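Local coordinates for protein N-acetyl-beta-D glucosaminidase (Rhizomucor miehei CAU432, PDB 4ZM6) that combines a glycoside hydrolase family 3 module, probably a beta-N-acetylhexosaminidase, with a GCN5-related glucosamine N-acetyltransferase region that binds acetyl coenzyme A, at residues K214-A219 and A223-V228; S719-L724 and G746-L751; N425-I430 and S439-E444; A288-N293 and E318-K323. All blocks are in the same frame, centred on the assembly; numbering follows the deposited sequence.

Interaction 1: residues K214-A219 and A223-V228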
loop_
_atom_site.group_PDB
_atom_site.type_symbol
_atom_site.label_atom_id
_atom_site.label_comp_id
_atom_site.label_asym_id
_atom_site.label_seq_id
_atom_site.Cartn_x
_atom_site.Cartn_y
_atom_site.Cartn_z
ATOM N N LYS A 214 -8.271 6.520 -7.640
ATOM C CA LYS A 214 -7.851 6.952 -6.315
ATOM C C LYS A 214 -6.406 7.422 -6.348
ATOM O O LYS A 214 -6.077 8.475 -5.804
ATOM C CB LYS A 214 -7.997 5.823 -5.291
ATOM C CG LYS A 214 -7.782 6.284 -3.858
ATOM C CD LYS A 214 -7.344 5.155 -2.939
ATOM C CE LYS A 214 -7.107 5.667 -1.526
ATOM N NZ LYS A 214 -7.326 4.603 -0.509
ATOM N N LYS A 215 -5.550 6.636 -6.989
ATOM C CA LYS A 215 -4.128 6.936 -7.031
ATOM C C LYS A 215 -3.844 8.239 -7.781
ATOM O O LYS A 215 -2.967 9.002 -7.384
ATOM C CB LYS A 215 -3.355 5.764 -7.640
ATOM C CG LYS A 215 -1.842 5.908 -7.556
ATOM C CD LYS A 215 -1.152 4.573 -7.289
ATOM C CE LYS A 215 0.315 4.587 -7.707
ATOM N NZ LYS A 215 0.531 4.270 -9.150
ATOM N N ALA A 216 -4.599 8.500 -8.842
ATOM C CA ALA A 216 -4.444 9.732 -9.611
ATOM C C ALA A 216 -4.863 10.943 -8.786
ATOM O O ALA A 216 -4.123 11.924 -8.695
ATOM C CB ALA A 216 -5.251 9.657 -10.897
ATOM N N LEU A 217 -6.040 10.864 -8.173
ATOM C CA LEU A 217 -6.548 11.956 -7.335
ATOM C C LEU A 217 -5.602 12.301 -6.181
ATOM O O LEU A 217 -5.474 13.465 -5.812
ATOM C CB LEU A 217 -7.930 11.611 -6.773
ATOM C CG LEU A 217 -9.070 11.389 -7.779
ATOM C CD1 LEU A 217 -10.394 11.194 -7.049
ATOM C CD2 LEU A 217 -9.162 12.533 -8.777
ATOM N N GLU A 218 -4.937 11.289 -5.628
ATOM C CA GLU A 218 -4.003 11.481 -4.516
ATOM C C GLU A 218 -2.581 11.875 -4.936
ATOM O O GLU A 218 -1.735 12.115 -4.078
ATOM C CB GLU A 218 -3.931 10.209 -3.669
ATOM C CG GLU A 218 -5.180 9.936 -2.848
ATOM C CD GLU A 218 -5.029 8.723 -1.948
ATOM O OE1 GLU A 218 -5.851 8.559 -1.021
ATOM O OE2 GLU A 218 -4.084 7.935 -2.170
ATOM N N ALA A 219 -2.303 11.940 -6.234
ATOM C CA ALA A 219 -0.959 12.281 -6.706
ATOM C C ALA A 219 -0.508 13.650 -6.192
ATOM O O ALA A 219 -1.327 14.542 -5.955
ATOM C CB ALA A 219 -0.903 12.240 -8.226
ATOM N N ALA A 223 1.217 15.266 -11.613
ATOM C CA ALA A 223 0.618 13.974 -11.958
ATOM C C ALA A 223 -0.851 13.835 -11.550
ATOM O O ALA A 223 -1.508 12.867 -11.947
ATOM C CB ALA A 223 1.430 12.842 -11.354
ATOM N N CYS A 224 -1.365 14.770 -10.752
ATOM C CA CYS A 224 -2.784 14.776 -10.403
ATOM C C CYS A 224 -3.558 15.398 -11.558
ATOM O O CYS A 224 -3.177 16.466 -12.045
ATOM C CB CYS A 224 -3.035 15.567 -9.123
ATOM S SG CYS A 224 -4.780 15.650 -8.646
ATOM N N PRO A 225 -4.642 14.738 -12.008
ATOM C CA PRO A 225 -5.338 15.229 -13.193
ATOM C C PRO A 225 -6.169 16.471 -12.906
ATOM O O PRO A 225 -6.569 16.702 -11.764
ATOM C CB PRO A 225 -6.231 14.055 -13.589
ATOM C CG PRO A 225 -6.504 13.350 -12.312
ATOM C CD PRO A 225 -5.295 13.542 -11.445
ATOM N N THR A 226 -6.447 17.236 -13.955
ATOM C CA THR A 226 -7.119 18.523 -13.834
ATOM C C THR A 226 -8.618 18.380 -14.045
ATOM O O THR A 226 -9.378 19.271 -13.667
ATOM C CB THR A 226 -6.553 19.550 -14.834
ATOM O OG1 THR A 226 -6.455 18.965 -16.138
ATOM C CG2 THR A 226 -5.180 20.020 -14.390
ATOM N N SER A 227 -9.037 17.269 -14.653
ATOM C CA SER A 227 -10.452 16.929 -14.758
ATOM C C SER A 227 -10.684 15.415 -14.699
ATOM O O SER A 227 -9.768 14.617 -14.916
ATOM C CB SER A 227 -11.054 17.501 -16.046
ATOM O OG SER A 227 -10.832 16.644 -17.152
ATOM N N VAL A 228 -11.924 15.040 -14.396
ATOM C CA VAL A 228 -12.343 13.642 -14.357
ATOM C C VAL A 228 -13.606 13.478 -15.202
ATOM O O VAL A 228 -14.542 14.257 -15.069
ATOM C CB VAL A 228 -12.641 13.189 -12.913
ATOM C CG1 VAL A 228 -13.196 11.768 -12.890
ATOM C CG2 VAL A 228 -11.387 13.286 -12.054
#
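Ala223 begins the contact by setting its CB against CB of Ala219 at 3.9 Å, a methyl-to-methyl touch just past the end of helix 211-217. Cys224 follows, fitted against the last carbonyls of the helix. The same Ala219 methyl lies 3.6 Å from Cys224 N, while Cys224 CA approaches Ala216 O at 3.6 Å with an angle of 151° at its hydrogen, a CA-H...O contact. Ala216 O also accepts the backbone bond from Ala219 N. With SG anti to the backbone N (chi1 179°), the thiol of Cys224 comes to within 3.6 Å of Leu217 O. Pro225 lays the CD corner of its ring against Ala216, with CD 3.9 Å from Ala216 CB; Ile178 of strand 178-181 packs on both residues. Thr226 and Ser227 turn to the neighbouring backbone instead, hydrogen-bonding Thr176 through their hydroxyls. Val228, already in strand 227-230, closes the contact: its CG2 meets Leu217 CD2 at 4.0 Å, the two side chains crossing at about a right angle beside Tyr261. The evidence is thus of apolar packing and one CA-H...O contact, without conventional hydrogen bonds between the segments. This is the helix-to-strand turn of a beta-alpha-beta crossover, here linking parallel strands 178-181 and 227-230 in the TIM-barrel domain of family 3.

Interaction 2: residues S719-L724 and G746-L751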
loop_
_atom_site.group_PDB
_atom_site.type_symbol
_atom_site.label_atom_id
_atom_site.label_comp_id
_atom_site.label_asym_id
_atom_site.label_seq_id
_atom_site.Cartn_x
_atom_site.Cartn_y
_atom_site.Cartn_z
ATOM N N SER A 719 27.243 30.622 20.517
ATOM C CA SER A 719 26.454 31.830 20.780
ATOM C C SER A 719 26.432 32.801 19.588
ATOM O O SER A 719 25.597 33.698 19.544
ATOM C CB SER A 719 26.988 32.555 22.018
ATOM O OG SER A 719 28.235 33.182 21.750
ATOM N N GLU A 720 27.356 32.628 18.643
ATOM C CA GLU A 720 27.437 33.464 17.443
ATOM C C GLU A 720 26.816 32.803 16.200
ATOM O O GLU A 720 26.864 33.377 15.112
ATOM C CB GLU A 720 28.907 33.794 17.137
ATOM C CG GLU A 720 29.647 34.555 18.236
ATOM C CD GLU A 720 31.167 34.561 18.056
ATOM O OE1 GLU A 720 31.707 33.820 17.199
ATOM O OE2 GLU A 720 31.836 35.315 18.788
ATOM N N THR A 721 26.233 31.612 16.348
ATOM C CA THR A 721 25.683 30.883 15.198
ATOM C C THR A 721 24.733 31.754 14.357
ATOM O O THR A 721 24.818 31.770 13.124
ATOM C CB THR A 721 24.946 29.593 15.632
ATOM O OG1 THR A 721 25.805 28.785 16.452
ATOM C CG2 THR A 721 24.514 28.786 14.413
ATOM N N TRP A 722 23.850 32.491 15.026
ATOM C CA TRP A 722 22.891 33.356 14.335
ATOM C C TRP A 722 23.539 34.281 13.302
ATOM O O TRP A 722 22.950 34.563 12.265
ATOM C CB TRP A 722 22.077 34.185 15.335
ATOM C CG TRP A 722 22.858 35.235 16.071
ATOM C CD1 TRP A 722 23.551 35.078 17.240
ATOM C CD2 TRP A 722 23.008 36.609 15.700
ATOM N NE1 TRP A 722 24.126 36.265 17.615
ATOM C CE2 TRP A 722 23.810 37.224 16.689
ATOM C CE3 TRP A 722 22.546 37.381 14.628
ATOM C CZ2 TRP A 722 24.162 38.575 16.636
ATOM C CZ3 TRP A 722 22.896 38.726 14.576
ATOM C CH2 TRP A 722 23.697 39.308 15.574
ATOM N N GLU A 723 24.749 34.747 13.585
ATOM C CA GLU A 723 25.459 35.637 12.673
ATOM C C GLU A 723 25.832 34.928 11.378
ATOM O O GLU A 723 25.849 35.540 10.319
ATOM C CB GLU A 723 26.728 36.180 13.329
ATOM C CG GLU A 723 26.491 36.926 14.635
ATOM C CD GLU A 723 27.766 37.510 15.188
ATOM O OE1 GLU A 723 28.365 38.356 14.495
ATOM O OE2 GLU A 723 28.175 37.116 16.299
ATOM N N LEU A 724 26.151 33.641 11.479
ATOM C CA LEU A 724 26.460 32.819 10.311
ATOM C C LEU A 724 25.187 32.503 9.528
ATOM O O LEU A 724 25.190 32.539 8.299
ATOM C CB LEU A 724 27.158 31.525 10.740
ATOM C CG LEU A 724 27.598 30.555 9.642
ATOM C CD1 LEU A 724 28.360 31.259 8.531
ATOM C CD2 LEU A 724 28.439 29.438 10.242
ATOM N N GLY A 746 27.434 19.490 15.737
ATOM C CA GLY A 746 28.424 20.162 16.581
ATOM C C GLY A 746 29.784 20.368 15.937
ATOM O O GLY A 746 30.783 20.520 16.632
ATOM N N ASP A 747 29.833 20.396 14.610
ATOM C CA ASP A 747 31.090 20.616 13.896
ATOM C C ASP A 747 31.354 22.106 13.703
ATOM O O ASP A 747 31.477 22.593 12.571
ATOM C CB ASP A 747 31.102 19.871 12.554
ATOM C CG ASP A 747 31.794 18.538 12.637
ATOM O OD1 ASP A 747 32.512 18.305 13.631
ATOM O OD2 ASP A 747 31.637 17.721 11.702
ATOM N N TYR A 748 31.467 22.813 14.826
ATOM C CA TYR A 748 31.737 24.245 14.817
ATOM C C TYR A 748 33.166 24.557 14.381
ATOM O O TYR A 748 33.427 25.643 13.854
ATOM C CB TYR A 748 31.483 24.849 16.195
ATOM C CG TYR A 748 30.024 25.046 16.523
ATOM C CD1 TYR A 748 29.368 26.211 16.150
ATOM C CD2 TYR A 748 29.305 24.082 17.224
ATOM C CE1 TYR A 748 28.035 26.408 16.454
ATOM C CE2 TYR A 748 27.968 24.272 17.535
ATOM C CZ TYR A 748 27.340 25.436 17.146
ATOM O OH TYR A 748 26.013 25.649 17.450
ATOM N N GLN A 749 34.087 23.614 14.588
ATOM C CA GLN A 749 35.485 23.845 14.224
ATOM C C GLN A 749 35.700 23.878 12.715
ATOM O O GLN A 749 36.742 24.327 12.250
ATOM C CB GLN A 749 36.426 22.831 14.904
ATOM C CG GLN A 749 36.661 21.508 14.180
ATOM C CD GLN A 749 35.451 20.606 14.188
ATOM O OE1 GLN A 749 34.342 21.049 14.477
ATOM N NE2 GLN A 749 35.655 19.332 13.866
ATOM N N ASP A 750 34.714 23.403 11.958
ATOM C CA ASP A 750 34.767 23.425 10.502
ATOM C C ASP A 750 34.101 24.670 9.895
ATOM O O ASP A 750 34.271 24.949 8.709
ATOM C CB ASP A 750 34.113 22.156 9.943
ATOM C CG ASP A 750 34.973 20.908 10.141
ATOM O OD1 ASP A 750 36.196 21.052 10.369
ATOM O OD2 ASP A 750 34.425 19.780 10.066
ATOM N N LEU A 751 33.352 25.421 10.693
ATOM C CA LEU A 751 32.651 26.592 10.183
ATOM C C LEU A 751 33.514 27.827 10.386
ATOM O O LEU A 751 33.557 28.401 11.475
ATOM C CB LEU A 751 31.294 26.754 10.870
ATOM C CG LEU A 751 30.458 25.475 10.964
ATOM C CD1 LEU A 751 29.087 25.786 11.542
ATOM C CD2 LEU A 751 30.333 24.790 9.613
#
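Thr721 with Tyr748 and Leu724 with Leu751 join the start of helix 721-731 to the turn that leads into strand 751-756. Two helices, 721-731 and 736-745, separate strands 711-715 and 751-756, the strand-helix-helix-strand opening of the GNAT fold, and this contact brings the two ends of that helical excursion together.

The polar part is slight. Tyr748 OH gives a weak hydrogen bond of 3.3 Å to Thr721 OG1, and that oxygen sits in the plane of the phenol ring, at its edge, equally 3.3 Å from Tyr748 CE1. With Thr721 OG1 turned beside its own backbone N (chi1 -53°), the hydroxyl also hydrogen-bonds Pro718 O in the preceding residues, its stronger partner. The two side chains cross at about a right angle, and because the oxygen lies in the ring plane it is the edge of the phenol that meets the helix.

Backbone geometry shapes the turn. Gly746, with positive phi, ends helix 736-745 in a Schellman motif; Asp747 then centres an inverse gamma turn, and Leu751 N bonds back to Tyr748 O at 3.2 Å. Asp747 and Asp750 both form salt bridges to Arg779, tying the turn to the sequence beyond strand 763-771.

The apolar part is buried, with Val743 touching Leu751 and Tyr739 touching Leu724. The two leucines cross at about a right angle, and one methyl makes the contact: Leu724 CD2 lies 3.9 Å from Leu751 CD1 and 4.0 Å from Leu751 CB.

Interaction 3: residues N425-I430 and S439-E444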
loop_
_atom_site.group_PDB
_atom_site.type_symbol
_atom_site.label_atom_id
_atom_site.label_comp_id
_atom_site.label_asym_id
_atom_site.label_seq_id
_atom_site.Cartn_x
_atom_site.Cartn_y
_atom_site.Cartn_z
ATOM N N ASN A 425 7.909 -13.053 -52.435
ATOM C CA ASN A 425 7.092 -14.170 -52.903
ATOM C C ASN A 425 5.916 -14.347 -51.931
ATOM O O ASN A 425 5.892 -15.252 -51.090
ATOM C CB ASN A 425 7.954 -15.437 -53.037
ATOM C CG ASN A 425 7.347 -16.485 -53.958
ATOM O OD1 ASN A 425 7.819 -17.619 -53.999
ATOM N ND2 ASN A 425 6.311 -16.114 -54.706
ATOM N N LEU A 426 4.935 -13.459 -52.072
ATOM C CA LEU A 426 3.933 -13.235 -51.048
ATOM C C LEU A 426 2.548 -13.041 -51.656
ATOM O O LEU A 426 2.401 -12.311 -52.636
ATOM C CB LEU A 426 4.324 -11.982 -50.256
ATOM C CG LEU A 426 3.474 -11.567 -49.052
ATOM C CD1 LEU A 426 3.666 -12.538 -47.898
ATOM C CD2 LEU A 426 3.832 -10.155 -48.624
ATOM N N GLU A 427 1.541 -13.686 -51.065
ATOM C CA GLU A 427 0.145 -13.480 -51.453
ATOM C C GLU A 427 -0.658 -12.871 -50.303
ATOM O O GLU A 427 -0.700 -13.427 -49.202
ATOM C CB GLU A 427 -0.492 -14.797 -51.885
ATOM C CG GLU A 427 -1.902 -14.644 -52.440
ATOM C CD GLU A 427 -2.392 -15.885 -53.156
ATOM O OE1 GLU A 427 -3.329 -15.761 -53.981
ATOM O OE2 GLU A 427 -1.840 -16.975 -52.892
ATOM N N TYR A 428 -1.356 -11.803 -50.587
ATOM C CA TYR A 428 -2.074 -11.108 -49.571
ATOM C C TYR A 428 -3.528 -11.140 -49.926
ATOM O O TYR A 428 -3.943 -10.652 -50.945
ATOM C CB TYR A 428 -1.523 -9.707 -49.511
ATOM C CG TYR A 428 -2.284 -8.682 -48.751
ATOM C CD1 TYR A 428 -2.345 -7.415 -49.222
ATOM C CD2 TYR A 428 -2.882 -8.952 -47.556
ATOM C CE1 TYR A 428 -2.992 -6.442 -48.553
ATOM C CE2 TYR A 428 -3.546 -7.972 -46.877
ATOM C CZ TYR A 428 -3.591 -6.720 -47.405
ATOM O OH TYR A 428 -4.227 -5.694 -46.799
ATOM N N ILE A 429 -4.293 -11.766 -49.066
ATOM C CA ILE A 429 -5.738 -11.916 -49.222
ATOM C C ILE A 429 -6.431 -11.411 -47.976
ATOM O O ILE A 429 -6.067 -11.789 -46.865
ATOM C CB ILE A 429 -6.140 -13.394 -49.408
ATOM C CG1 ILE A 429 -5.597 -13.930 -50.735
ATOM C CG2 ILE A 429 -7.657 -13.551 -49.349
ATOM C CD1 ILE A 429 -5.625 -15.440 -50.844
ATOM N N ILE A 430 -7.445 -10.578 -48.167
ATOM C CA ILE A 430 -8.298 -10.134 -47.070
ATOM C C ILE A 430 -9.553 -11.021 -47.035
ATOM O O ILE A 430 -10.449 -10.885 -47.866
ATOM C CB ILE A 430 -8.644 -8.643 -47.221
ATOM C CG1 ILE A 430 -7.343 -7.832 -47.283
ATOM C CG2 ILE A 430 -9.536 -8.179 -46.078
ATOM C CD1 ILE A 430 -7.530 -6.371 -47.623
ATOM N N SER A 439 -8.650 -23.614 -48.657
ATOM C CA SER A 439 -7.892 -24.795 -48.247
ATOM C C SER A 439 -6.651 -25.011 -49.102
ATOM O O SER A 439 -5.542 -25.049 -48.580
ATOM C CB SER A 439 -8.771 -26.046 -48.312
ATOM O OG SER A 439 -9.937 -25.884 -47.526
ATOM N N GLN A 440 -6.846 -25.118 -50.414
ATOM C CA GLN A 440 -5.772 -25.480 -51.352
ATOM C C GLN A 440 -4.557 -24.551 -51.287
ATOM O O GLN A 440 -3.421 -25.000 -51.422
ATOM C CB GLN A 440 -6.319 -25.538 -52.786
ATOM C CG GLN A 440 -5.303 -26.008 -53.821
ATOM C CD GLN A 440 -5.921 -26.443 -55.145
ATOM O OE1 GLN A 440 -5.204 -26.807 -56.081
ATOM N NE2 GLN A 440 -7.247 -26.413 -55.232
ATOM N N LYS A 441 -4.799 -23.264 -51.066
ATOM C CA LYS A 441 -3.714 -22.286 -50.965
ATOM C C LYS A 441 -2.933 -22.507 -49.669
ATOM O O LYS A 441 -1.705 -22.404 -49.645
ATOM C CB LYS A 441 -4.253 -20.849 -51.016
ATOM C CG LYS A 441 -5.408 -20.645 -51.989
ATOM C CD LYS A 441 -5.509 -19.212 -52.494
ATOM C CE LYS A 441 -4.729 -19.007 -53.783
ATOM N NZ LYS A 441 -5.162 -17.770 -54.485
ATOM N N ILE A 442 -3.660 -22.835 -48.606
ATOM C CA ILE A 442 -3.080 -23.042 -47.283
ATOM C C ILE A 442 -2.154 -24.259 -47.238
ATOM O O ILE A 442 -1.092 -24.207 -46.613
ATOM C CB ILE A 442 -4.187 -23.179 -46.214
ATOM C CG1 ILE A 442 -4.996 -21.879 -46.121
ATOM C CG2 ILE A 442 -3.594 -23.521 -44.849
ATOM C CD1 ILE A 442 -6.387 -22.068 -45.563
ATOM N N GLN A 443 -2.543 -25.338 -47.910
ATOM C CA GLN A 443 -1.745 -26.576 -47.909
ATOM C C GLN A 443 -0.507 -26.411 -48.789
ATOM O O GLN A 443 0.553 -26.953 -48.488
ATOM C CB GLN A 443 -2.549 -27.797 -48.400
ATOM C CG GLN A 443 -4.067 -27.640 -48.409
ATOM C CD GLN A 443 -4.824 -28.925 -48.699
ATOM O OE1 GLN A 443 -6.039 -28.901 -48.913
ATOM N NE2 GLN A 443 -4.117 -30.052 -48.713
ATOM N N GLU A 444 -0.656 -25.663 -49.879
ATOM C CA GLU A 444 0.421 -25.484 -50.853
ATOM C C GLU A 444 1.503 -24.518 -50.375
ATOM O O GLU A 444 2.682 -24.725 -50.654
ATOM C CB GLU A 444 -0.146 -25.029 -52.205
ATOM C CG GLU A 444 -0.785 -26.163 -53.000
ATOM C CD GLU A 444 -1.579 -25.688 -54.207
ATOM O OE1 GLU A 444 -2.439 -26.461 -54.680
ATOM O OE2 GLU A 444 -1.351 -24.552 -54.682
#
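An extended Glu427, its CG opposite the backbone N (chi1 -174°), and a Lys441 bent at chi3 (92°) reach across from strand and helix until their charged ends meet. The elements belong to a beta-alpha-beta crossover in a mixed sheet of an alpha/beta domain, consistent with the second domain of family 3 enzymes: edge strand 426-431 leads through helix 439-444 to strand 447-452, and strand 392-397 lies between the two strands in the sheet. Leu393 of that middle strand touches both Glu427 and Lys441, which places the ion pair over the sheet face.

The salt bridge is made by one carboxylate oxygen. Lys441 NZ donates to Glu427 OE1 at 2.8 Å, approaching on the syn side but 25° out of the carboxylate plane. Glu427 OE2 is 3.8 Å from the same Lys441 NZ, so the carboxylate is engaged asymmetrically. The two side chains cross at about a right angle. None of the residues that touch is fully buried, and the pair sits at the surface, where solvent would probably moderate its strength. Beside it, the aliphatic part of the lysine runs past the neighbouring isoleucine, Lys441 CD resting 4.1 Å from Ile429 CD1.

Interaction 4: residues A288-N293 and E318-K323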
loop_
_atom_site.group_PDB
_atom_site.type_symbol
_atom_site.label_atom_id
_atom_site.label_comp_id
_atom_site.label_asym_id
_atom_site.label_seq_id
_atom_site.Cartn_x
_atom_site.Cartn_y
_atom_site.Cartn_z
ATOM N N ALA A 288 -27.198 15.953 -15.796
ATOM C CA ALA A 288 -25.758 15.862 -15.548
ATOM C C ALA A 288 -25.313 16.930 -14.562
ATOM O O ALA A 288 -24.701 16.619 -13.544
ATOM C CB ALA A 288 -24.978 15.994 -16.847
ATOM N N LEU A 289 -25.635 18.185 -14.860
ATOM C CA LEU A 289 -25.276 19.298 -13.981
ATOM C C LEU A 289 -26.003 19.231 -12.638
ATOM O O LEU A 289 -25.497 19.736 -11.636
ATOM C CB LEU A 289 -25.559 20.637 -14.662
ATOM C CG LEU A 289 -24.739 20.931 -15.920
ATOM C CD1 LEU A 289 -25.174 22.255 -16.526
ATOM C CD2 LEU A 289 -23.248 20.951 -15.618
ATOM N N GLN A 290 -27.184 18.615 -12.624
ATOM C CA GLN A 290 -27.913 18.363 -11.376
ATOM C C GLN A 290 -27.186 17.341 -10.499
ATOM O O GLN A 290 -27.177 17.464 -9.273
ATOM C CB GLN A 290 -29.344 17.886 -11.658
ATOM C CG GLN A 290 -30.325 19.015 -11.944
ATOM C CD GLN A 290 -31.671 18.529 -12.468
ATOM O OE1 GLN A 290 -31.778 17.447 -13.052
ATOM N NE2 GLN A 290 -32.705 19.342 -12.271
ATOM N N ALA A 291 -26.576 16.342 -11.133
ATOM C CA ALA A 291 -25.830 15.301 -10.418
ATOM C C ALA A 291 -24.538 15.808 -9.768
ATOM O O ALA A 291 -24.013 15.167 -8.859
ATOM C CB ALA A 291 -25.521 14.138 -11.350
ATOM N N GLY A 292 -24.031 16.948 -10.234
ATOM C CA GLY A 292 -22.821 17.549 -9.675
ATOM C C GLY A 292 -21.692 17.731 -10.675
ATOM O O GLY A 292 -20.621 18.224 -10.308
ATOM N N ASN A 293 -21.908 17.322 -11.926
ATOM C CA ASN A 293 -20.954 17.596 -12.999
ATOM C C ASN A 293 -20.759 19.100 -13.160
ATOM O O ASN A 293 -21.710 19.875 -13.017
ATOM C CB ASN A 293 -21.436 17.016 -14.332
ATOM C CG ASN A 293 -21.243 15.516 -14.431
ATOM O OD1 ASN A 293 -20.162 15.043 -14.788
ATOM N ND2 ASN A 293 -22.298 14.757 -14.154
ATOM N N GLU A 318 -36.464 28.698 -13.206
ATOM C CA GLU A 318 -37.273 28.024 -12.178
ATOM C C GLU A 318 -36.606 28.006 -10.803
ATOM O O GLU A 318 -37.223 28.348 -9.792
ATOM C CB GLU A 318 -37.562 26.564 -12.568
ATOM C CG GLU A 318 -38.822 26.335 -13.387
ATOM C CD GLU A 318 -38.615 26.571 -14.867
ATOM O OE1 GLU A 318 -38.570 25.582 -15.631
ATOM O OE2 GLU A 318 -38.495 27.746 -15.267
ATOM N N GLY A 319 -35.334 27.617 -10.791
ATOM C CA GLY A 319 -34.666 27.149 -9.581
ATOM C C GLY A 319 -34.524 25.635 -9.599
ATOM O O GLY A 319 -34.348 25.019 -8.549
ATOM N N GLN A 320 -34.609 25.037 -10.794
ATOM C CA GLN A 320 -34.338 23.609 -10.997
ATOM C C GLN A 320 -32.832 23.307 -11.036
ATOM O O GLN A 320 -32.430 22.140 -11.049
ATOM C CB GLN A 320 -34.999 23.109 -12.289
ATOM C CG GLN A 320 -36.519 23.047 -12.234
ATOM C CD GLN A 320 -37.033 21.891 -11.393
ATOM O OE1 GLN A 320 -36.914 20.726 -11.777
ATOM N NE2 GLN A 320 -37.617 22.209 -10.244
ATOM N N LEU A 321 -32.010 24.356 -11.084
ATOM C CA LEU A 321 -30.570 24.242 -10.887
ATOM C C LEU A 321 -30.163 25.109 -9.705
ATOM O O LEU A 321 -30.542 26.281 -9.628
ATOM C CB LEU A 321 -29.816 24.691 -12.140
ATOM C CG LEU A 321 -29.773 23.693 -13.300
ATOM C CD1 LEU A 321 -29.302 24.376 -14.576
ATOM C CD2 LEU A 321 -28.885 22.501 -12.969
ATOM N N ASP A 322 -29.397 24.532 -8.783
ATOM C CA ASP A 322 -28.894 25.280 -7.643
ATOM C C ASP A 322 -27.894 26.314 -8.153
ATOM O O ASP A 322 -26.783 25.972 -8.563
ATOM C CB ASP A 322 -28.246 24.347 -6.614
ATOM C CG ASP A 322 -28.046 25.013 -5.263
ATOM O OD1 ASP A 322 -27.889 26.251 -5.207
ATOM O OD2 ASP A 322 -28.044 24.294 -4.244
ATOM N N LYS A 323 -28.316 27.576 -8.143
ATOM C CA LYS A 323 -27.497 28.700 -8.615
ATOM C C LYS A 323 -26.167 28.837 -7.868
ATOM O O LYS A 323 -25.170 29.267 -8.446
ATOM C CB LYS A 323 -28.294 30.009 -8.518
ATOM C CG LYS A 323 -29.205 30.267 -9.714
ATOM C CD LYS A 323 -30.540 30.893 -9.324
ATOM C CE LYS A 323 -31.651 29.852 -9.259
ATOM N NZ LYS A 323 -32.983 30.455 -8.972
#
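An outer helix of the TIM barrel meets a helix-to-helix loop here: Leu289 and Gln290, in the last turn of helix 281-291, touch Gln320 and Leu321 in the loop between helices 304-318 and 323-340. In the chain, helix 281-291 comes between barrel strands 264-267 and 296-298, so the contact joins it to the helical segment that follows the last strand.

The polar link is a side-chain-to-backbone hydrogen bond. Gln290 NE2 donates to Gln320 O at 3.1 Å, nearly straight at 171°. The acceptor lies close to the plane of the Gln290 amide, whereas the donor is tilted 23° from the plane of the Gln320 carbonyl. The bond reaches this far because Gln290 CG leaves beside the backbone N (chi1 -82°) and the chain then runs extended, carrying the amide to the loop backbone.

Helix ends flank the contact on both segments. Gly292, with positive phi, breaks helix 281-291, and Asn293 folds back over that end, its ND2 bonding Ala288 O at 3.1 Å. That donor stands above the carbonyl plane and has a second, weak bond to Ser245 O. On the loop side, Gly319, also with positive phi, terminates helix 304-318, and Asp322 is the N-cap of helix 323-340, its OD1 taking the hydrogen bond of Asp324 N.

Next to the glutamine hydrogen bond is an apolar patch around one methyl of the buried Leu321: its CD2 is 3.9 Å from Gln290 CG and 4.2 Å from Leu289 CB.

Overall arrangement
Interactions 1 and 4 share the TIM-barrel domain, with centres 25 Å apart and nearest atoms about 6 Å apart, but join different elements: a helix to the strand that follows it in the first, a helix end to a helix-to-helix loop in the second. Interaction 1, partly buried, is apolar with a CA-H...O contact; interaction 4, also partly buried, adds a nearly straight hydrogen bond from a side-chain amide to a backbone carbonyl, made by exposed glutamines. Interaction 2, the buried one, pairs leucines beside a weak hydroxyl bond in the C-terminal acetyltransferase fold. Interaction 3, on the surface, relies on an ion pair. The centres of interactions 2 and 3 are 85 Å apart, on opposite sides of the chain's centre.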